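Local atomic coordinates of chitinase A (Pteris ryukyuensis, PDB entry 4RL3), a protein that probably hydrolyses the glycosidic bonds of chitin, this chain being the catalytic domain of a larger class III, family GH18 chitinase from a fern. Residues A61-Q64 with A65-Q69; S97-V100 with A101-S105; A189-S192 with A193-V197. All blocks are in the same frame, centred on the assembly; numbering follows the deposited sequence. Where two conformers were deposited one is given.

Interaction 1 (A61-Q64 with A65-Q69); sequences AAVQ and AIKAQ
V63 and K67, one helical turn apart, run side by side in the same direction, and between them lies the closest side-chain packing of this short helical stretch. The V63 branch that does the touching is CG1, set anti to the backbone N (chi1 173°), from where it meets CD of K67 at 3.8 Å. The lysine methylenes also lie along the backbone of the previous turn, CG of K67 standing 3.4 Å from V63 O, an oxygen already bonded to K67 N at 3.1 Å. The chain then bends at chi3 (60°) and carries NZ away from the helix to a salt bridge with D117 and a hydrogen bond to the carbonyl of H115, so the charged end is held by groups beyond this turn. I66 adds a second tight point, its CG2 resting 3.4 Å from V63 O, while V63 and I66 both lean on F17, with I22 also against I66. The other side is looser. A61, A65 and A68 offer the solvent little beyond methyl groups, and Q64 extends its side chain away from the following turn, against H115 of a neighbouring loop; what crosses here is mainly backbone, A65 N to A61 O and A68 N to Q64 O, both 2.9 Å. Apolar residues facing inward and small or polar ones outward make this an amphipathic alpha-helix, one of those on the outer face of the TIM barrel, in the beta-alpha-beta connection between parallel strands 27-36 and 73-81.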
loop_
_atom_site.group_PDB
_atom_site.type_symbol
_atom_site.label_atom_id
_atom_site.label_comp_id
_atom_site.label_asym_id
_atom_site.label_seq_id
_atom_site.Cartn_x
_atom_site.Cartn_y
_atom_site.Cartn_z
ATOM N N ALA A 61 -19.408 7.652 1.453
ATOM C CA ALA A 61 -19.631 9.102 1.410
ATOM C C ALA A 61 -18.363 9.895 1.748
ATOM O O ALA A 61 -18.114 10.938 1.145
ATOM C CB ALA A 61 -20.755 9.483 2.347
ATOM N N ALA A 62 -17.561 9.383 2.683
ATOM C CA ALA A 62 -16.274 10.001 3.032
ATOM C C ALA A 62 -15.274 9.953 1.884
ATOM O O ALA A 62 -14.556 10.922 1.655
ATOM C CB ALA A 62 -15.671 9.365 4.283
ATOM N N VAL A 63 -15.228 8.832 1.158
ATOM C CA VAL A 63 -14.337 8.732 -0.006
ATOM C C VAL A 63 -14.784 9.708 -1.087
ATOM O O VAL A 63 -13.964 10.425 -1.674
ATOM C CB VAL A 63 -14.293 7.306 -0.607
ATOM C CG1 VAL A 63 -13.495 7.312 -1.916
ATOM C CG2 VAL A 63 -13.712 6.314 0.387
ATOM N N GLN A 64 -16.085 9.737 -1.362
ATOM C CA GLN A 64 -16.613 10.588 -2.416
ATOM C C GLN A 64 -16.330 12.048 -2.092
ATOM O O GLN A 64 -15.923 12.826 -2.964
ATOM C CB GLN A 64 -18.111 10.342 -2.540
ATOM C CG GLN A 64 -18.790 10.995 -3.721
ATOM C CD GLN A 64 -20.235 10.546 -3.861
ATOM O OE1 GLN A 64 -20.927 10.312 -2.860
ATOM N NE2 GLN A 64 -20.697 10.405 -5.100
ATOM N N ALA A 65 -16.511 12.399 -0.823
ATOM C CA ALA A 65 -16.324 13.783 -0.365
ATOM C C ALA A 65 -14.877 14.251 -0.469
ATOM O O ALA A 65 -14.624 15.338 -0.975
ATOM C CB ALA A 65 -16.825 13.959 1.051
ATOM N N ILE A 66 -13.924 13.452 0.001
ATOM C CA ILE A 66 -12.527 13.884 -0.064
ATOM C C ILE A 66 -12.081 14.019 -1.520
ATOM O O ILE A 66 -11.360 14.951 -1.860
ATOM C CB ILE A 66 -11.576 12.991 0.789
ATOM C CG1 ILE A 66 -10.296 13.744 1.148
ATOM C CG2 ILE A 66 -11.300 11.652 0.118
ATOM C CD1 ILE A 66 -10.497 14.856 2.167
ATOM N N LYS A 67 -12.540 13.112 -2.381
ATOM C CA LYS A 67 -12.215 13.191 -3.804
ATOM C C LYS A 67 -12.884 14.394 -4.481
ATOM O O LYS A 67 -12.292 15.022 -5.360
ATOM C CB LYS A 67 -12.562 11.880 -4.526
ATOM C CG LYS A 67 -11.646 10.717 -4.155
ATOM C CD LYS A 67 -12.093 9.386 -4.751
ATOM C CE LYS A 67 -12.139 9.414 -6.263
ATOM N NZ LYS A 67 -12.231 8.038 -6.829
ATOM N N ALA A 68 -14.100 14.732 -4.068
ATOM C CA ALA A 68 -14.775 15.902 -4.643
ATOM C C ALA A 68 -14.089 17.202 -4.249
ATOM O O ALA A 68 -14.083 18.172 -5.021
ATOM C CB ALA A 68 -16.233 15.945 -4.229
ATOM N N GLN A 69 -13.527 17.237 -3.043
ATOM C CA GLN A 69 -12.878 18.443 -2.539
ATOM C C GLN A 69 -11.480 18.639 -3.118
ATOM O O GLN A 69 -11.027 19.782 -3.270
ATOM C CB GLN A 69 -12.787 18.393 -1.013
ATOM C CG GLN A 69 -14.134 18.433 -0.288
ATOM C CD GLN A 69 -13.983 18.275 1.223
ATOM O OE1 GLN A 69 -14.539 19.055 2.015
ATOM N NE2 GLN A 69 -13.218 17.283 1.631
#

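Interaction 2 (S97-V100 with A101-S105)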
loop_
_atom_site.group_PDB
_atom_site.type_symbol
_atom_site.label_atom_id
_atom_site.label_comp_id
_atom_site.label_asym_id
_atom_site.label_seq_id
_atom_site.Cartn_x
_atom_site.Cartn_y
_atom_site.Cartn_z
ATOM N N SER A 97 -8.300 -20.693 -10.102
ATOM C CA SER A 97 -9.394 -20.122 -10.863
ATOM C C SER A 97 -10.528 -19.626 -9.979
ATOM O O SER A 97 -11.117 -18.573 -10.257
ATOM C CB SER A 97 -9.924 -21.110 -11.905
ATOM O OG SER A 97 -10.515 -22.237 -11.294
ATOM N N SER A 98 -10.846 -20.364 -8.919
ATOM C CA SER A 98 -11.956 -19.970 -8.048
ATOM C C SER A 98 -11.576 -18.766 -7.188
ATOM O O SER A 98 -12.399 -17.866 -6.979
ATOM C CB SER A 98 -12.483 -21.128 -7.198
ATOM O OG SER A 98 -11.519 -21.632 -6.299
ATOM N N TRP A 99 -10.334 -18.736 -6.707
ATOM C CA TRP A 99 -9.868 -17.581 -5.932
ATOM C C TRP A 99 -9.920 -16.322 -6.817
ATOM O O TRP A 99 -10.451 -15.272 -6.410
ATOM C CB TRP A 99 -8.452 -17.813 -5.347
ATOM C CG TRP A 99 -8.056 -16.739 -4.354
ATOM C CD1 TRP A 99 -8.177 -16.800 -3.000
ATOM C CD2 TRP A 99 -7.521 -15.439 -4.651
ATOM N NE1 TRP A 99 -7.765 -15.620 -2.430
ATOM C CE2 TRP A 99 -7.353 -14.770 -3.419
ATOM C CE3 TRP A 99 -7.162 -14.781 -5.830
ATOM C CZ2 TRP A 99 -6.848 -13.474 -3.333
ATOM C CZ3 TRP A 99 -6.659 -13.485 -5.747
ATOM C CH2 TRP A 99 -6.497 -12.849 -4.504
ATOM N N VAL A 100 -9.372 -16.428 -8.025
ATOM C CA VAL A 100 -9.338 -15.289 -8.925
ATOM C C VAL A 100 -10.753 -14.797 -9.246
ATOM O O VAL A 100 -11.004 -13.599 -9.218
ATOM C CB VAL A 100 -8.564 -15.626 -10.218
ATOM C CG1 VAL A 100 -8.787 -14.566 -11.284
ATOM C CG2 VAL A 100 -7.078 -15.791 -9.905
ATOM N N ALA A 101 -11.685 -15.713 -9.523
ATOM C CA ALA A 101 -13.038 -15.292 -9.859
ATOM C C ALA A 101 -13.694 -14.554 -8.701
ATOM O O ALA A 101 -14.361 -13.533 -8.890
ATOM C CB ALA A 101 -13.886 -16.473 -10.309
ATOM N N ASN A 102 -13.494 -15.062 -7.494
ATOM C CA ASN A 102 -14.020 -14.399 -6.306
ATOM C C ASN A 102 -13.345 -13.073 -5.991
ATOM O O ASN A 102 -14.001 -12.128 -5.536
ATOM C CB ASN A 102 -13.912 -15.327 -5.098
ATOM C CG ASN A 102 -15.041 -16.339 -5.032
ATOM O OD1 ASN A 102 -16.158 -16.080 -5.488
ATOM N ND2 ASN A 102 -14.761 -17.485 -4.438
ATOM N N ALA A 103 -12.042 -13.006 -6.231
ATOM C CA ALA A 103 -11.284 -11.794 -5.924
ATOM C C ALA A 103 -11.634 -10.670 -6.895
ATOM O O ALA A 103 -11.890 -9.535 -6.483
ATOM C CB ALA A 103 -9.797 -12.092 -5.972
ATOM N N VAL A 104 -11.644 -10.974 -8.189
ATOM C CA VAL A 104 -11.966 -9.956 -9.194
ATOM C C VAL A 104 -13.386 -9.426 -8.951
ATOM O O VAL A 104 -13.603 -8.208 -8.954
ATOM C CB VAL A 104 -11.840 -10.493 -10.634
ATOM C CG1 VAL A 104 -12.360 -9.473 -11.649
ATOM C CG2 VAL A 104 -10.378 -10.843 -10.922
ATOM N N SER A 105 -14.340 -10.333 -8.736
ATOM C CA SER A 105 -15.737 -9.941 -8.567
ATOM C C SER A 105 -15.973 -9.190 -7.255
ATOM O O SER A 105 -16.565 -8.125 -7.262
ATOM C CB SER A 105 -16.672 -11.145 -8.671
ATOM O OG SER A 105 -16.407 -12.120 -7.677
#
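W99 lays its indole against the methyl of A103 one turn further on, within helix 96-114 of the TIM barrel, the connection between parallel strands 73-81 and 118-123. A101, on the exposed side, presents its CB 3.5 Å from S97 O. N102 keeps its CB near S98 O, and its ND2 is hydrogen-bonded to the carbonyl of N46 in a neighbouring loop. A103 comes next, on the buried side: its CB sits over one face of the W99 six-membered ring, 3.7 Å from the centroid and displaced toward the rim, a CH-pi contact in which CZ3 of W99 comes within 3.4 Å of CB. The ring reaches this place because its CG stands anti to the backbone N (chi1 -170°), while its NE1 is hydrogen-bonded to OD2 of D37. A leucine in place of W99 would probably leave D37 without its indole donor and uncover much of the A103 methyl. V104 follows, side by side with V100, CG2 of V104 lying 4.1 Å from CG1 of V100; both valines press on Q144 of helix 131-147. S105 closes the walk by reaching back one turn to A101 O, which accepts both its backbone N at 3.2 Å and its hydroxyl OG at 2.8 Å.

Interaction 3 (A189-S192 with A193-V197)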
loop_
_atom_site.group_PDB
_atom_site.type_symbol
_atom_site.label_atom_id
_atom_site.label_comp_id
_atom_site.label_asym_id
_atom_site.label_seq_id
_atom_site.Cartn_x
_atom_site.Cartn_y
_atom_site.Cartn_z
ATOM N N ALA A 189 15.976 1.153 13.226
ATOM C CA ALA A 189 15.823 2.531 13.696
ATOM C C ALA A 189 17.132 3.322 13.689
ATOM O O ALA A 189 17.113 4.542 13.673
ATOM C CB ALA A 189 15.206 2.540 15.088
ATOM N N GLY A 190 18.261 2.616 13.699
ATOM C CA GLY A 190 19.577 3.242 13.605
ATOM C C GLY A 190 20.035 3.614 12.207
ATOM O O GLY A 190 21.102 4.182 12.046
ATOM N N THR A 191 19.233 3.305 11.185
ATOM C CA THR A 191 19.615 3.582 9.807
ATOM C C THR A 191 19.918 5.064 9.562
ATOM O O THR A 191 19.087 5.927 9.840
ATOM C CB THR A 191 18.488 3.134 8.846
ATOM O OG1 THR A 191 18.260 1.735 8.998
ATOM C CG2 THR A 191 18.823 3.425 7.387
ATOM N N SER A 192 21.105 5.359 9.039
ATOM C CA SER A 192 21.466 6.734 8.681
ATOM C C SER A 192 20.890 7.136 7.318
ATOM O O SER A 192 20.435 6.292 6.536
ATOM C CB SER A 192 22.985 6.881 8.625
ATOM O OG SER A 192 23.484 6.157 7.509
ATOM N N ALA A 193 20.939 8.425 6.996
ATOM C CA ALA A 193 20.501 8.873 5.677
ATOM C C ALA A 193 21.298 8.228 4.525
ATOM O O ALA A 193 20.719 7.821 3.522
ATOM C CB ALA A 193 20.535 10.393 5.586
ATOM N N SER A 194 22.618 8.115 4.698
ATOM C CA SER A 194 23.490 7.479 3.710
ATOM C C SER A 194 23.131 6.006 3.509
ATOM O O SER A 194 23.029 5.525 2.384
ATOM C CB SER A 194 24.949 7.579 4.157
ATOM O OG SER A 194 25.811 6.933 3.237
ATOM N N GLN A 195 22.947 5.298 4.616
ATOM C CA GLN A 195 22.535 3.897 4.567
ATOM C C GLN A 195 21.175 3.744 3.882
ATOM O O GLN A 195 20.970 2.811 3.113
ATOM C CB GLN A 195 22.456 3.289 5.955
ATOM C CG GLN A 195 23.817 3.047 6.590
ATOM C CD GLN A 195 23.693 2.515 7.996
ATOM O OE1 GLN A 195 22.966 3.070 8.832
ATOM N NE2 GLN A 195 24.390 1.425 8.274
ATOM N N TYR A 196 20.253 4.662 4.163
ATOM C CA TYR A 196 18.932 4.596 3.546
ATOM C C TYR A 196 19.022 4.699 2.027
ATOM O O TYR A 196 18.327 3.975 1.297
ATOM C CB TYR A 196 18.019 5.692 4.087
ATOM C CG TYR A 196 16.560 5.537 3.689
ATOM C CD1 TYR A 196 16.116 5.923 2.425
ATOM C CD2 TYR A 196 15.629 5.009 4.583
ATOM C CE1 TYR A 196 14.785 5.782 2.066
ATOM C CE2 TYR A 196 14.295 4.848 4.224
ATOM C CZ TYR A 196 13.889 5.248 2.965
ATOM O OH TYR A 196 12.572 5.126 2.593
ATOM N N VAL A 197 19.846 5.620 1.544
ATOM C CA VAL A 197 20.058 5.755 0.112
ATOM C C VAL A 197 20.586 4.430 -0.460
ATOM O O VAL A 197 20.123 3.964 -1.503
ATOM C CB VAL A 197 20.997 6.932 -0.227
ATOM C CG1 VAL A 197 21.362 6.929 -1.692
ATOM C CG2 VAL A 197 20.337 8.254 0.144
#
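The amide N of Y196 reaches back to the carbonyl O of S192 at 2.9 Å, the shortest hydrogen bond here and the first full turn of helix 193-206. S192 is the N-cap of that helix, and its other polar atoms are paired with Q195 in a reciprocal exchange. Its hydroxyl OG accepts from the backbone N of Q195 at 3.1 Å in a nearly straight bond (166°). In return the side-chain carbonyl OE1 of Q195 accepts from S192 N at 3.0 Å, the donor lying in the carbonyl plane on a lone pair, with the N-H pointing almost directly at the oxygen (172°). The two bonds together make a capping box. With chi1 at 69°, OG of S192 is placed between its own backbone N and carbonyl carbon, the position from which it can face the Q195 amide; the glutamine runs its extended chain alongside the serine, CG of Q195 passing 3.3 Å from OG of S192. Beside the box, T191 crosses the glutamine at a slant, and its methyl CG2 stands 4.1 Å from CB of Y196, the two positions that a hydrophobic staple joins. OG1 of T191 turns instead to the carbonyl of G188. The tyrosine heads into the protein, where its ring meets F184 and helix 226-238 and its OH bonds to the carbonyl of S216. Chemically, the start of the helix is closed by neutral groups: a hydroxyl serves an amide that has no earlier helical carbonyl to bond, and a carboxamide does the same for the N-cap amide, so the cap is likely to hold without depending on a charged side chain.

In the fold
Interactions 1 and 2 are turns within helices around one barrel, and interaction 3 is the capped start of another; the three are met in series along the chain. Centres of interactions 1 and 2 lie 29 Å apart, with nearest atoms about 16 Å from each other; interaction 3 is more remote, its centre 37 Å from that of interaction 1 and 41 Å from that of interaction 2, across the middle of the chain from the latter. None touches another. Interactions 1 and 2 share a link to strand 118-123, which follows the helix of interaction 2: D117, partner of K67 in interaction 1, probably opens the DxxDxDxE motif of GH18 enzymes, which runs along that strand and ends just beyond it.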